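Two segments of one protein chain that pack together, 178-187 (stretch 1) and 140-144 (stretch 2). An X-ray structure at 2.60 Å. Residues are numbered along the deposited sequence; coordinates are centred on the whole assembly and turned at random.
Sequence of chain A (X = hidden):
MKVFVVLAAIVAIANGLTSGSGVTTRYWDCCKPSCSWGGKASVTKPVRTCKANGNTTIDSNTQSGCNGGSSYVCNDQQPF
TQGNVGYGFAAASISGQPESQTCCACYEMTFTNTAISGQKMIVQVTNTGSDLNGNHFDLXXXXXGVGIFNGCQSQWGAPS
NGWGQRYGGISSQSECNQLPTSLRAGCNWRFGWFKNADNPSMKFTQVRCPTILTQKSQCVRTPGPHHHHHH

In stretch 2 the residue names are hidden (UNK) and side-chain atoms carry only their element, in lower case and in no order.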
# COMPACT_ATOMS: atom_id res chain seq x y z
N GLN A 178 -11.47 12.86 -9.95
CA GLN A 178 -11.17 13.80 -8.88
C GLN A 178 -9.76 13.64 -8.34
O GLN A 178 -9.26 14.54 -7.65
CB GLN A 178 -12.17 13.67 -7.74
CG GLN A 178 -13.58 13.87 -8.18
CD GLN A 178 -14.61 13.51 -7.13
OE1 GLN A 178 -14.31 13.47 -5.91
NE2 GLN A 178 -15.86 13.28 -7.58
N LEU A 179 -9.13 12.57 -8.63
CA LEU A 179 -7.79 12.27 -8.15
C LEU A 179 -6.75 12.87 -9.07
O LEU A 179 -7.04 13.26 -10.21
CB LEU A 179 -7.59 10.77 -8.07
CG LEU A 179 -7.96 10.32 -6.66
CD1 LEU A 179 -9.47 10.35 -6.40
CD2 LEU A 179 -7.32 8.98 -6.33
N PRO A 180 -5.53 13.06 -8.57
CA PRO A 180 -4.46 13.53 -9.44
C PRO A 180 -4.30 12.56 -10.59
O PRO A 180 -4.51 11.35 -10.43
CB PRO A 180 -3.23 13.49 -8.52
CG PRO A 180 -3.81 13.63 -7.16
CD PRO A 180 -5.03 12.79 -7.21
N THR A 181 -3.90 13.08 -11.74
CA THR A 181 -3.72 12.21 -12.90
C THR A 181 -2.74 11.09 -12.59
O THR A 181 -2.98 9.93 -12.96
CB THR A 181 -3.26 13.03 -14.10
OG1 THR A 181 -2.26 13.96 -13.66
CG2 THR A 181 -4.43 13.80 -14.67
N SER A 182 -1.65 11.41 -11.86
CA SER A 182 -0.58 10.47 -11.51
C SER A 182 -1.05 9.26 -10.73
O SER A 182 -0.29 8.30 -10.62
CB SER A 182 0.49 11.16 -10.65
OG SER A 182 1.44 11.87 -11.42
N LEU A 183 -2.24 9.31 -10.14
CA LEU A 183 -2.75 8.19 -9.34
C LEU A 183 -3.93 7.50 -10.01
O LEU A 183 -4.45 6.50 -9.49
CB LEU A 183 -3.16 8.66 -7.94
CG LEU A 183 -2.06 9.29 -7.10
CD1 LEU A 183 -2.68 9.83 -5.85
CD2 LEU A 183 -0.95 8.30 -6.75
N ARG A 184 -4.34 7.99 -11.18
CA ARG A 184 -5.59 7.53 -11.75
C ARG A 184 -5.49 6.07 -12.19
O ARG A 184 -6.52 5.39 -12.27
CB ARG A 184 -5.99 8.46 -12.89
CG ARG A 184 -6.85 9.63 -12.39
CD ARG A 184 -6.80 10.75 -13.40
NE ARG A 184 -6.98 12.07 -12.82
CZ ARG A 184 -7.35 13.14 -13.52
NH1 ARG A 184 -7.57 13.03 -14.83
NH2 ARG A 184 -7.48 14.31 -12.93
N ALA A 185 -4.30 5.60 -12.57
CA ALA A 185 -4.17 4.18 -12.85
C ALA A 185 -4.59 3.37 -11.63
O ALA A 185 -5.50 2.53 -11.71
CB ALA A 185 -2.74 3.82 -13.27
N GLY A 186 -3.99 3.66 -10.48
CA GLY A 186 -4.27 2.86 -9.30
C GLY A 186 -5.73 2.92 -8.93
O GLY A 186 -6.38 1.89 -8.73
N CYS A 187 -6.27 4.14 -8.92
CA CYS A 187 -7.69 4.34 -8.69
C CYS A 187 -8.49 3.40 -9.57
O CYS A 187 -9.28 2.59 -9.08
CB CYS A 187 -8.04 5.80 -8.98
SG CYS A 187 -9.65 6.29 -8.51
N UNK A 140 -2.79 -0.61 -0.51
CA UNK A 140 -2.58 0.79 -0.87
C UNK A 140 -3.23 1.05 -2.23
O UNK A 140 -2.70 0.66 -3.27
c UNK A 140 -1.09 1.11 -0.86
c UNK A 140 -0.60 1.44 0.53
c UNK A 140 1.41 3.32 0.30
s UNK A 140 1.20 1.60 0.75
N UNK A 141 -4.39 1.70 -2.22
CA UNK A 141 -5.15 1.97 -3.44
C UNK A 141 -5.53 3.44 -3.50
O UNK A 141 -6.27 3.92 -2.64
c UNK A 141 -6.40 1.08 -3.52
c UNK A 141 -7.00 1.18 -4.89
c UNK A 141 -5.99 -0.37 -3.24
c UNK A 141 -7.12 -1.29 -2.92
N UNK A 142 -5.07 4.20 -4.49
CA UNK A 142 -5.45 5.62 -4.58
C UNK A 142 -6.95 5.79 -4.69
O UNK A 142 -7.60 5.19 -5.55
c UNK A 142 -4.14 3.82 -5.55
c UNK A 142 -3.65 5.13 -6.04
c UNK A 142 -4.73 6.09 -5.85
N UNK A 143 -7.51 6.55 -3.76
CA UNK A 143 -8.93 6.77 -3.75
C UNK A 143 -9.70 5.88 -2.81
O UNK A 143 -10.91 6.04 -2.70
N UNK A 144 -9.03 4.90 -2.17
CA UNK A 144 -9.71 4.03 -1.24
C UNK A 144 -9.91 4.57 0.16
O UNK A 144 -10.37 3.81 1.02

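Position 140 opens the second stretch with four side-chain atoms, three carbons and a sulfur. They form an unbranched chain in which two carbons lead to the sulfur and a last carbon follows it. A thioether of this length identifies Met 140. The side chain is buried but takes no part in the contact, being out of reach of stretch 1.

Position 141 carries four carbons and no heteroatom. The chain forks at its first carbon into one arm of a single carbon and another of two, the branching of isoleucine, and the residue is Ile 141. Its CA-to-CB bond points sideways to stretch 1, while the end of the side chain leads away. What reaches across is the short arm: CG2 of Ile 141 lies 4.0 Å from O of Gly 186, a modest van der Waals contact with the helix backbone.

At position 142 there are three side-chain carbons, and they close a ring onto the backbone nitrogen. That closure is unique to proline among the standard residues, so this is Pro 142. Its ring, puckered C-gamma exo, faces stretch 1 and meets several residues there. CB of Pro 142 is 3.7 Å from CB of Leu 183 and 3.9 Å from CD2 of Leu 179, both apolar contacts, whereas CD of Pro 142 sits 3.8 Å from C of Gly 186. The absence of a side chain on Gly 186 matters here, because an ideal CB on that residue would fall 2.7 Å from CD of Pro 142, a clash.

Position 143 has no side-chain atoms at all, which makes it Gly 143. Phi and psi of 98° and -7° suit glycine, as a CB would be jammed against the carbonyl oxygen of the preceding residue. The contact leaves little room as well: an ideal CB on Gly 143 would lie a tight 3.4 Å from both SG of Cys 187 and CD2 of Leu 179. In the structure, CD2 of Leu 179 instead packs 3.5 Å from N of Gly 143.

Position 144 is likewise bare beyond its backbone and is Gly 144. It does not touch stretch 1, but it closes a type II beta turn that begins at Ile 141, with N of Gly 144 donating a hydrogen bond to O of Ile 141 at 3.0 Å.

The turn thus presents Pro 142 to the start of the 184-187 helix and the loop before it. Within stretch 1, Arg 184 points its CA-to-CB bond away from the turn, and its NE and NH2 each donate a hydrogen bond of 2.9 Å to O of Leu 179, tying helix to loop. No hydrogen bond links the two stretches; the closest polar approach is a CA-H...O contact of 3.3 Å from CA of Cys 187 to O of Pro 142. The contact, burying 248 Å² in all, therefore rests mainly on shape and apolar packing around one proline ring.

Stretch 2 (140-144) MIPGG
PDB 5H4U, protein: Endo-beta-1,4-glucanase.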